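Cellulase (Xanthomonas axonopodis pv. citri, PDB 5HOS) probably hydrolyses internal beta-1,4-glucosidic bonds of cellulose and related beta-glucans, as an endo-beta-1,4-glucanase of glycoside hydrolase family 5. Local coordinates at residues 93-104 and 145-153. Numbering follows the deposited sequence.
Sequences LALIRQAVANAK and AFKSDNAVI
In the (beta/alpha)8 barrel of this family 5 enzyme, the alpha-to-beta loop after helix 132-145 packs on the neighbouring helix 90-105, and Phe146 illustrates how an aromatic just past one helix end can pack on the next helix. Its ring brings CE1, CZ and CE2 among four side chains of the helix. CZ meets Ile96 CG2 at 3.7 Å, CE2 lies 3.9 Å from Leu93 CD1, and CE1 touches Val100 CG2. Arg97 rests CG against CZ and CE1 of the ring and runs extended as far as NE, where a turn (chi4 -74°) swings NH1 back to Ala145; the guanidinium plane is turned 46° from that of the phenyl, and any cation-pi attraction is weak at this range. Its one hydrogen bond across the contact is from NH1, which donates to Ala145 O at 3.0 Å, above the carbonyl plane, while NH2 lies against Ala145 CB. Further along, Val100 CG1 packs on Val152 CG2 (3.7 Å). At the outer margin the extended Lys104 chain passes over Ala151 CB, with CE 3.5 Å from it, and NZ forms a salt bridge with Asp149 OD2 (2.8 Å) on the syn side of the carboxylate. Asp149 OD1 accepts from Ala151 N at 3.0 Å in an Asx turn and also takes a water, so the lysine's partner is already held by its own turn. Beneath this layer Ile96 and Val152 both rest on Val112 of strand 109-114, which pairs with strand 152-155, while Asn186 binds the loop through Phe146 O and Ser148 N, ahead of strand 188-191.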
ATOM      1  N   LEU A  93      -7.233  -5.149  16.766  1.00 16.28           N
ATOM      2  CA  LEU A  93      -8.381  -5.285  15.868  1.00 16.79           C
ATOM      3  C   LEU A  93      -9.393  -4.153  16.062  1.00 16.65           C
ATOM      4  O   LEU A  93      -9.884  -3.592  15.081  1.00 17.38           O
ATOM      5  CB  LEU A  93      -9.058  -6.642  16.030  1.00 17.52           C
ATOM      6  CG  LEU A  93     -10.250  -6.920  15.097  1.00 19.14           C
ATOM      7  CD1 LEU A  93      -9.887  -6.743  13.627  1.00 20.30           C
ATOM      8  CD2 LEU A  93     -10.774  -8.324  15.369  1.00 20.61           C
ATOM      9  N   ALA A  94      -9.689  -3.805  17.311  1.00 16.86           N
ATOM     10  CA  ALA A  94     -10.575  -2.662  17.595  1.00 17.21           C
ATOM     11  C   ALA A  94      -9.999  -1.337  17.084  1.00 16.46           C
ATOM     12  O   ALA A  94     -10.740  -0.500  16.597  1.00 16.05           O
ATOM     13  CB  ALA A  94     -10.893  -2.570  19.080  1.00 17.66           C
ATOM     14  N   LEU A  95      -8.680  -1.150  17.173  1.00 16.98           N
ATOM     15  CA  LEU A  95      -8.052   0.045  16.585  1.00 17.66           C
ATOM     16  C   LEU A  95      -8.268   0.123  15.083  1.00 16.16           C
ATOM     17  O   LEU A  95      -8.573   1.184  14.565  1.00 15.86           O
ATOM     18  CB  LEU A  95      -6.559   0.131  16.909  1.00 18.87           C
ATOM     19  CG  LEU A  95      -6.290   0.538  18.353  1.00 20.85           C
ATOM     20  CD1 LEU A  95      -4.896   0.103  18.788  1.00 21.30           C
ATOM     21  CD2 LEU A  95      -6.486   2.036  18.534  1.00 17.43           C
ATOM     22  N   ILE A  96      -8.123  -1.000  14.394  1.00 16.92           N
ATOM     23  CA  ILE A  96      -8.350  -1.041  12.944  1.00 17.76           C
ATOM     24  C   ILE A  96      -9.834  -0.802  12.659  1.00 16.37           C
ATOM     25  O   ILE A  96     -10.163  -0.058  11.749  1.00 15.47           O
ATOM     26  CB  ILE A  96      -7.839  -2.350  12.298  1.00 18.05           C
ATOM     27  CG1 ILE A  96      -6.317  -2.459  12.480  1.00 17.42           C
ATOM     28  CG2 ILE A  96      -8.174  -2.396  10.808  1.00 18.01           C
ATOM     29  CD1 ILE A  96      -5.755  -3.841  12.205  1.00 18.43           C
ATOM     30  N   ARG A  97     -10.724  -1.401  13.447  1.00 16.42           N
ATOM     31  CA  ARG A  97     -12.167  -1.126  13.291  1.00 16.12           C
ATOM     32  C   ARG A  97     -12.502   0.355  13.469  1.00 15.29           C
ATOM     33  O   ARG A  97     -13.353   0.888  12.762  1.00 16.33           O
ATOM     34  CB  ARG A  97     -13.006  -1.948  14.261  1.00 17.19           C
ATOM     35  CG  ARG A  97     -13.132  -3.414  13.914  1.00 19.56           C
ATOM     36  CD  ARG A  97     -14.238  -4.038  14.746  1.00 23.10           C
ATOM     37  NE  ARG A  97     -14.184  -5.494  14.729  1.00 26.29           N
ATOM     38  CZ  ARG A  97     -14.536  -6.266  13.703  1.00 26.90           C
ATOM     39  NH1 ARG A  97     -14.973  -5.748  12.559  1.00 30.91           N
ATOM     40  NH2 ARG A  97     -14.437  -7.584  13.821  1.00 26.85           N
ATOM     41  N   GLN A  98     -11.834   1.014  14.411  1.00 15.32           N
ATOM     42  CA  GLN A  98     -12.025   2.449  14.613  1.00 15.95           C
ATOM     43  C   GLN A  98     -11.520   3.262  13.415  1.00 15.79           C
ATOM     44  O   GLN A  98     -12.141   4.254  13.036  1.00 16.02           O
ATOM     45  CB  GLN A  98     -11.303   2.932  15.873  1.00 15.45           C
ATOM     46  CG  GLN A  98     -11.731   4.328  16.323  1.00 16.63           C
ATOM     47  CD  GLN A  98     -13.191   4.387  16.774  1.00 17.41           C
ATOM     48  OE1 GLN A  98     -13.652   3.532  17.524  1.00 20.68           O
ATOM     49  NE2 GLN A  98     -13.918   5.404  16.327  1.00 16.52           N
ATOM     50  N   ALA A  99     -10.370   2.867  12.869  1.00 17.18           N
ATOM     51  CA  ALA A  99      -9.810   3.504  11.681  1.00 15.72           C
ATOM     52  C   ALA A  99     -10.776   3.399  10.509  1.00 14.91           C
ATOM     53  O   ALA A  99     -11.032   4.391   9.838  1.00 15.13           O
ATOM     54  CB  ALA A  99      -8.458   2.896  11.313  1.00 16.94           C
ATOM     55  N   VAL A 100     -11.329   2.208  10.295  1.00 14.64           N
ATOM     56  CA  VAL A 100     -12.336   1.995   9.241  1.00 15.30           C
ATOM     57  C   VAL A 100     -13.576   2.868   9.479  1.00 15.20           C
ATOM     58  O   VAL A 100     -14.077   3.494   8.542  1.00 14.66           O
ATOM     59  CB  VAL A 100     -12.714   0.497   9.103  1.00 14.76           C
ATOM     60  CG1 VAL A 100     -13.900   0.297   8.164  1.00 14.15           C
ATOM     61  CG2 VAL A 100     -11.523  -0.308   8.598  1.00 16.38           C
ATOM     62  N   ALA A 101     -14.063   2.910  10.721  1.00 14.19           N
ATOM     63  CA  ALA A 101     -15.210   3.759  11.063  1.00 16.47           C
ATOM     64  C   ALA A 101     -14.907   5.244  10.833  1.00 15.08           C
ATOM     65  O   ALA A 101     -15.698   5.952  10.228  1.00 15.03           O
ATOM     66  CB  ALA A 101     -15.653   3.511  12.498  1.00 17.74           C
ATOM     67  N   ASN A 102     -13.735   5.694  11.287  1.00 15.58           N
ATOM     68  CA  ASN A 102     -13.293   7.063  11.050  1.00 15.34           C
ATOM     69  C   ASN A 102     -13.228   7.400   9.558  1.00 14.87           C
ATOM     70  O   ASN A 102     -13.678   8.465   9.140  1.00 15.83           O
ATOM     71  CB  ASN A 102     -11.911   7.308  11.669  1.00 16.03           C
ATOM     72  CG  ASN A 102     -11.936   7.381  13.188  1.00 17.30           C
ATOM     73  OD1 ASN A 102     -12.974   7.573  13.800  1.00 20.12           O
ATOM     74  ND2 ASN A 102     -10.766   7.241  13.799  1.00 18.17           N
ATOM     75  N   ALA A 103     -12.696   6.471   8.765  1.00 13.88           N
ATOM     76  CA  ALA A 103     -12.606   6.650   7.325  1.00 14.24           C
ATOM     77  C   ALA A 103     -13.992   6.742   6.701  1.00 14.76           C
ATOM     78  O   ALA A 103     -14.248   7.633   5.883  1.00 15.14           O
ATOM     79  CB  ALA A 103     -11.832   5.512   6.697  1.00 14.97           C
ATOM     80  N   LYS A 104     -14.885   5.846   7.100  1.00 15.64           N
ATOM     81  CA  LYS A 104     -16.257   5.878   6.600  1.00 16.92           C
ATOM     82  C   LYS A 104     -16.938   7.206   6.895  1.00 16.73           C
ATOM     83  O   LYS A 104     -17.689   7.701   6.059  1.00 17.03           O
ATOM     84  CB  LYS A 104     -17.101   4.734   7.167  1.00 18.12           C
ATOM     85  CG  LYS A 104     -16.800   3.371   6.559  1.00 18.62           C
ATOM     86  CD  LYS A 104     -17.644   2.315   7.229  1.00 18.90           C
ATOM     87  CE  LYS A 104     -17.337   0.918   6.754  1.00 19.69           C
ATOM     88  NZ  LYS A 104     -18.119  -0.043   7.569  1.00 20.15           N
ATOM     89  N   ALA A 145     -13.165 -10.783   9.752  1.00 17.27           N
ATOM     90  CA  ALA A 145     -13.428  -9.576  10.531  1.00 18.23           C
ATOM     91  C   ALA A 145     -14.030  -8.439   9.708  1.00 16.53           C
ATOM     92  O   ALA A 145     -14.862  -7.700  10.219  1.00 17.76           O
ATOM     93  CB  ALA A 145     -12.159  -9.094  11.223  1.00 18.48           C
ATOM     94  N   PHE A 146     -13.610  -8.315   8.446  1.00 14.89           N
ATOM     95  CA  PHE A 146     -14.071  -7.249   7.554  1.00 16.03           C
ATOM     96  C   PHE A 146     -14.785  -7.775   6.329  1.00 16.72           C
ATOM     97  O   PHE A 146     -14.774  -7.119   5.284  1.00 15.64           O
ATOM     98  CB  PHE A 146     -12.890  -6.367   7.168  1.00 16.45           C
ATOM     99  CG  PHE A 146     -12.307  -5.650   8.341  1.00 16.69           C
ATOM    100  CD1 PHE A 146     -12.986  -4.572   8.910  1.00 17.26           C
ATOM    101  CD2 PHE A 146     -11.120  -6.075   8.913  1.00 18.05           C
ATOM    102  CE1 PHE A 146     -12.479  -3.924  10.017  1.00 17.90           C
ATOM    103  CE2 PHE A 146     -10.606  -5.421  10.019  1.00 19.09           C
ATOM    104  CZ  PHE A 146     -11.287  -4.351  10.567  1.00 19.00           C
ATOM    105  N   LYS A 147     -15.441  -8.926   6.493  1.00 17.04           N
ATOM    106  CA  LYS A 147     -16.032  -9.686   5.373  1.00 18.54           C
ATOM    107  C   LYS A 147     -16.974  -8.851   4.532  1.00 17.96           C
ATOM    108  O   LYS A 147     -18.036  -8.436   4.993  1.00 19.63           O
ATOM    109  CB  LYS A 147     -16.773 -10.929   5.878  1.00 18.06           C
ATOM    110  CG  LYS A 147     -17.354 -11.793   4.751  1.00 21.00           C
ATOM    111  CD  LYS A 147     -17.957 -13.083   5.284  1.00 25.71           C
ATOM    112  CE  LYS A 147     -18.791 -13.779   4.222  1.00 30.40           C
ATOM    113  NZ  LYS A 147     -19.205 -15.138   4.680  1.00 38.15           N
ATOM    114  N   SER A 148     -16.551  -8.606   3.302  1.00 17.53           N
ATOM    115  CA  SER A 148     -17.350  -7.954   2.277  1.00 17.75           C
ATOM    116  C   SER A 148     -17.784  -6.523   2.627  1.00 18.70           C
ATOM    117  O   SER A 148     -18.746  -6.010   2.075  1.00 21.88           O
ATOM    118  CB  SER A 148     -18.558  -8.827   1.910  1.00 18.30           C
ATOM    119  OG  SER A 148     -18.132 -10.105   1.508  1.00 19.26           O
ATOM    120  N   ASP A 149     -17.044  -5.878   3.519  1.00 18.19           N
ATOM    121  CA  ASP A 149     -17.267  -4.494   3.842  1.00 18.82           C
ATOM    122  C   ASP A 149     -16.593  -3.702   2.730  1.00 19.37           C
ATOM    123  O   ASP A 149     -15.374  -3.686   2.625  1.00 20.34           O
ATOM    124  CB  ASP A 149     -16.656  -4.182   5.208  1.00 18.95           C
ATOM    125  CG  ASP A 149     -16.876  -2.743   5.644  1.00 20.66           C
ATOM    126  OD1 ASP A 149     -17.030  -1.860   4.786  1.00 19.91           O
ATOM    127  OD2 ASP A 149     -16.883  -2.490   6.870  1.00 23.91           O
ATOM    128  N   ASN A 150     -17.393  -3.037   1.905  1.00 22.66           N
ATOM    129  CA  ASN A 150     -16.872  -2.366   0.714  1.00 25.05           C
ATOM    130  C   ASN A 150     -15.922  -1.196   1.004  1.00 21.51           C
ATOM    131  O   ASN A 150     -15.186  -0.784   0.121  1.00 20.56           O
ATOM    132  CB  ASN A 150     -18.014  -1.921  -0.197  1.00 30.87           C
ATOM    133  CG  ASN A 150     -17.554  -1.661  -1.623  1.00 36.38           C
ATOM    134  OD1 ASN A 150     -16.961  -2.535  -2.273  1.00 40.65           O
ATOM    135  ND2 ASN A 150     -17.814  -0.452  -2.119  1.00 36.45           N
ATOM    136  N   ALA A 151     -15.907  -0.686   2.233  1.00 17.29           N
ATOM    137  CA  ALA A 151     -14.913   0.334   2.601  1.00 16.75           C
ATOM    138  C   ALA A 151     -13.509  -0.214   2.809  1.00 16.54           C
ATOM    139  O   ALA A 151     -12.568   0.571   2.844  1.00 16.00           O
ATOM    140  CB  ALA A 151     -15.339   1.074   3.851  1.00 17.60           C
ATOM    141  N   VAL A 152     -13.368  -1.533   2.983  1.00 15.44           N
ATOM    142  CA  VAL A 152     -12.105  -2.130   3.410  1.00 14.64           C
ATOM    143  C   VAL A 152     -11.460  -2.890   2.263  1.00 15.00           C
ATOM    144  O   VAL A 152     -12.081  -3.769   1.657  1.00 15.46           O
ATOM    145  CB  VAL A 152     -12.307  -3.066   4.615  1.00 15.35           C
ATOM    146  CG1 VAL A 152     -10.974  -3.561   5.156  1.00 15.56           C
ATOM    147  CG2 VAL A 152     -13.067  -2.334   5.717  1.00 16.45           C
ATOM    148  N   ILE A 153     -10.209  -2.532   1.986  1.00 14.80           N
ATOM    149  CA  ILE A 153      -9.405  -3.138   0.935  1.00 14.76           C
ATOM    150  C   ILE A 153      -8.266  -3.910   1.607  1.00 14.16           C
ATOM    151  O   ILE A 153      -7.667  -3.443   2.583  1.00 14.17           O
ATOM    152  CB  ILE A 153      -8.860  -2.057  -0.024  1.00 15.36           C
ATOM    153  CG1 ILE A 153     -10.013  -1.302  -0.704  1.00 15.78           C
ATOM    154  CG2 ILE A 153      -7.919  -2.656  -1.069  1.00 15.31           C
ATOM    155  CD1 ILE A 153      -9.607   0.037  -1.290  1.00 16.35           C
TER
HETATM  156  O   HOH W   1     -19.467  -0.593   4.436  1.00 35.95           O